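Toluene, o-xylene monooxygenase oxygenase subunit (Pseudomonas stutzeri, PDB 2INC) forms part of the oxygenase component of toluene/o-xylene monooxygenase, which probably hydroxylates aromatic hydrocarbons such as toluene and o-xylene. Local coordinates at residues 211-216 with 280-285. Sequence-based numbering, arbitrary orientation.
Sequences AFTAIN and KWVAKW
A214 sets its methyl against the indole of W285: CB lies 3.7 Å from the centroid of the five-membered ring and only 7° off its normal, the geometry of a CH-pi contact. K284 CG lies over the opposite face, 3.9 Å above the plane and offset toward the rim, so the indole has an aliphatic neighbour on each side. W285 NE1 is hydrogen-bonded to E210 OE2, the same oxygen that forms a salt bridge with K284 NZ, which ties the ring's rotation to the helix it packs against. T213 makes the second half of the contact, its side chain crossing those of W281 and V282 at about a right angle. With chi1 at -57°, OG1 sits beside the backbone N and CG2 is left anti to it, where the methyl reaches both V282 CG2 and W281 CB at 3.7 Å. The hydroxyl approaches the W281 ring obliquely, OG1 being 3.5 Å from CE3, yet its hydrogen bond goes to G209 O within its own helix. Were W285 an alanine, the A214 methyl would probably lose the aromatic face it rests on, and E210 OE2 the NE1 hydrogen bond. The axes of 211-216 and 280-285, on helices 208-237 and 274-299, approach to 9.4 Å and cross at -45°. Apolar and CH-pi contacts join them, buried at T213 and A214 but partly exposed at W281 and V282, while T213 OG1, W285 NE1 and K284 NZ find polar partners on helix 208-237.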
ATOM      1  N   ALA B 211       3.926 -40.348   1.808  1.00 33.69           N
ATOM      2  CA  ALA B 211       3.803 -39.368   0.713  1.00 33.54           C
ATOM      3  C   ALA B 211       4.906 -38.368   0.767  1.00 34.15           C
ATOM      4  O   ALA B 211       5.553 -38.089  -0.247  1.00 34.87           O
ATOM      5  CB  ALA B 211       2.416 -38.650   0.753  1.00 32.89           C
ATOM      6  N   PHE B 212       5.150 -37.836   1.953  1.00 32.98           N
ATOM      7  CA  PHE B 212       6.289 -36.989   2.175  1.00 33.13           C
ATOM      8  C   PHE B 212       7.621 -37.633   1.773  1.00 33.31           C
ATOM      9  O   PHE B 212       8.461 -36.991   1.129  1.00 31.91           O
ATOM     10  CB  PHE B 212       6.289 -36.539   3.626  1.00 31.90           C
ATOM     11  CG  PHE B 212       7.558 -35.825   4.054  1.00 34.22           C
ATOM     12  CD1 PHE B 212       7.832 -34.534   3.619  1.00 30.26           C
ATOM     13  CD2 PHE B 212       8.445 -36.456   4.895  1.00 34.29           C
ATOM     14  CE1 PHE B 212       8.997 -33.870   3.986  1.00 35.22           C
ATOM     15  CE2 PHE B 212       9.635 -35.802   5.288  1.00 34.89           C
ATOM     16  CZ  PHE B 212       9.891 -34.499   4.832  1.00 32.38           C
ATOM     17  N   THR B 213       7.855 -38.874   2.206  1.00 33.75           N
ATOM     18  CA  THR B 213       9.108 -39.552   1.868  1.00 33.85           C
ATOM     19  C   THR B 213       9.181 -39.796   0.375  1.00 33.96           C
ATOM     20  O   THR B 213      10.152 -39.424  -0.295  1.00 33.95           O
ATOM     21  CB  THR B 213       9.223 -40.863   2.672  1.00 34.17           C
ATOM     22  OG1 THR B 213       9.129 -40.544   4.068  1.00 34.33           O
ATOM     23  CG2 THR B 213      10.555 -41.565   2.371  1.00 32.35           C
ATOM     24  N   ALA B 214       8.139 -40.380  -0.196  1.00 32.57           N
ATOM     25  CA  ALA B 214       8.206 -40.708  -1.583  1.00 32.53           C
ATOM     26  C   ALA B 214       8.378 -39.477  -2.454  1.00 34.87           C
ATOM     27  O   ALA B 214       9.208 -39.493  -3.381  1.00 35.97           O
ATOM     28  CB  ALA B 214       6.995 -41.588  -2.018  1.00 32.75           C
ATOM     29  N   ILE B 215       7.647 -38.398  -2.162  1.00 34.01           N
ATOM     30  CA  ILE B 215       7.698 -37.204  -3.040  1.00 33.97           C
ATOM     31  C   ILE B 215       8.886 -36.310  -2.694  1.00 34.39           C
ATOM     32  O   ILE B 215       9.648 -35.917  -3.566  1.00 34.36           O
ATOM     33  CB  ILE B 215       6.417 -36.354  -2.897  1.00 34.28           C
ATOM     34  CG1 ILE B 215       5.190 -37.148  -3.300  1.00 34.92           C
ATOM     35  CG2 ILE B 215       6.546 -35.075  -3.721  1.00 31.86           C
ATOM     36  CD1 ILE B 215       5.243 -37.582  -4.735  1.00 36.69           C
ATOM     37  N   ASN B 216       9.048 -35.993  -1.424  1.00 33.40           N
ATOM     38  CA  ASN B 216      10.007 -34.947  -1.086  1.00 33.69           C
ATOM     39  C   ASN B 216      11.361 -35.527  -0.827  1.00 34.78           C
ATOM     40  O   ASN B 216      12.399 -34.836  -1.029  1.00 34.06           O
ATOM     41  CB  ASN B 216       9.573 -34.152   0.146  1.00 33.50           C
ATOM     42  CG  ASN B 216       8.762 -32.881  -0.230  1.00 34.59           C
ATOM     43  OD1 ASN B 216       8.065 -32.875  -1.226  1.00 33.39           O
ATOM     44  ND2 ASN B 216       8.865 -31.833   0.576  1.00 33.12           N
ATOM     45  N   LYS B 280      12.986 -47.232   6.154  1.00 42.24           N
ATOM     46  CA  LYS B 280      12.274 -48.308   5.479  1.00 44.10           C
ATOM     47  C   LYS B 280      11.515 -47.809   4.273  1.00 42.80           C
ATOM     48  O   LYS B 280      11.397 -48.508   3.252  1.00 42.65           O
ATOM     49  CB  LYS B 280      11.292 -48.978   6.425  1.00 43.70           C
ATOM     50  CG  LYS B 280      10.636 -50.251   5.862  1.00 47.86           C
ATOM     51  CD  LYS B 280       9.501 -50.905   6.772  1.00 48.98           C
ATOM     52  CE  LYS B 280       9.809 -50.892   8.295  1.00 56.32           C
ATOM     53  NZ  LYS B 280      11.288 -50.956   8.621  1.00 59.28           N
ATOM     54  N   TRP B 281      10.936 -46.624   4.388  1.00 41.94           N
ATOM     55  CA  TRP B 281      10.224 -46.046   3.221  1.00 40.96           C
ATOM     56  C   TRP B 281      11.213 -45.623   2.136  1.00 40.04           C
ATOM     57  O   TRP B 281      10.989 -45.886   0.950  1.00 39.41           O
ATOM     58  CB  TRP B 281       9.371 -44.845   3.659  1.00 40.34           C
ATOM     59  CG  TRP B 281       8.069 -45.202   4.292  1.00 39.45           C
ATOM     60  CD1 TRP B 281       7.289 -46.309   4.045  1.00 39.69           C
ATOM     61  CD2 TRP B 281       7.343 -44.398   5.217  1.00 39.35           C
ATOM     62  NE1 TRP B 281       6.136 -46.255   4.809  1.00 40.49           N
ATOM     63  CE2 TRP B 281       6.135 -45.079   5.516  1.00 40.33           C
ATOM     64  CE3 TRP B 281       7.592 -43.158   5.827  1.00 37.74           C
ATOM     65  CZ2 TRP B 281       5.191 -44.568   6.407  1.00 38.69           C
ATOM     66  CZ3 TRP B 281       6.644 -42.657   6.727  1.00 38.89           C
ATOM     67  CH2 TRP B 281       5.469 -43.372   7.006  1.00 38.39           C
ATOM     68  N   VAL B 282      12.311 -45.011   2.555  1.00 40.52           N
ATOM     69  CA  VAL B 282      13.412 -44.650   1.650  1.00 41.18           C
ATOM     70  C   VAL B 282      13.894 -45.925   0.923  1.00 42.85           C
ATOM     71  O   VAL B 282      14.071 -45.915  -0.303  1.00 42.96           O
ATOM     72  CB  VAL B 282      14.568 -43.891   2.387  1.00 41.10           C
ATOM     73  CG1 VAL B 282      15.830 -43.847   1.533  1.00 41.79           C
ATOM     74  CG2 VAL B 282      14.170 -42.418   2.718  1.00 41.26           C
ATOM     75  N   ALA B 283      14.019 -47.051   1.651  1.00 42.82           N
ATOM     76  CA  ALA B 283      14.535 -48.272   1.019  1.00 43.06           C
ATOM     77  C   ALA B 283      13.570 -48.866   0.033  1.00 42.70           C
ATOM     78  O   ALA B 283      14.012 -49.473  -0.943  1.00 42.70           O
ATOM     79  CB  ALA B 283      14.999 -49.324   2.059  1.00 44.12           C
ATOM     80  N   LYS B 284      12.267 -48.649   0.242  1.00 41.07           N
ATOM     81  CA  LYS B 284      11.229 -49.096  -0.717  1.00 41.52           C
ATOM     82  C   LYS B 284      11.280 -48.286  -2.018  1.00 40.93           C
ATOM     83  O   LYS B 284      11.112 -48.837  -3.114  1.00 41.28           O
ATOM     84  CB  LYS B 284       9.844 -48.968  -0.050  1.00 41.66           C
ATOM     85  CG  LYS B 284       8.631 -49.090  -0.970  1.00 42.76           C
ATOM     86  CD  LYS B 284       7.297 -48.847  -0.214  1.00 43.10           C
ATOM     87  CE  LYS B 284       6.156 -48.905  -1.216  1.00 46.61           C
ATOM     88  NZ  LYS B 284       4.820 -48.869  -0.598  1.00 46.93           N
ATOM     89  N   TRP B 285      11.473 -46.970  -1.881  1.00 40.66           N
ATOM     90  CA  TRP B 285      11.307 -46.019  -3.013  1.00 38.97           C
ATOM     91  C   TRP B 285      12.634 -45.782  -3.761  1.00 40.37           C
ATOM     92  O   TRP B 285      12.628 -45.588  -4.998  1.00 39.18           O
ATOM     93  CB  TRP B 285      10.620 -44.697  -2.549  1.00 36.73           C
ATOM     94  CG  TRP B 285       9.193 -44.914  -2.231  1.00 33.50           C
ATOM     95  CD1 TRP B 285       8.629 -45.095  -0.997  1.00 33.34           C
ATOM     96  CD2 TRP B 285       8.115 -45.064  -3.188  1.00 32.71           C
ATOM     97  NE1 TRP B 285       7.270 -45.352  -1.134  1.00 34.28           N
ATOM     98  CE2 TRP B 285       6.937 -45.311  -2.463  1.00 31.80           C
ATOM     99  CE3 TRP B 285       8.047 -44.978  -4.572  1.00 32.72           C
ATOM    100  CZ2 TRP B 285       5.705 -45.516  -3.080  1.00 34.72           C
ATOM    101  CZ3 TRP B 285       6.807 -45.194  -5.203  1.00 36.00           C
ATOM    102  CH2 TRP B 285       5.660 -45.438  -4.450  1.00 34.99           C
TER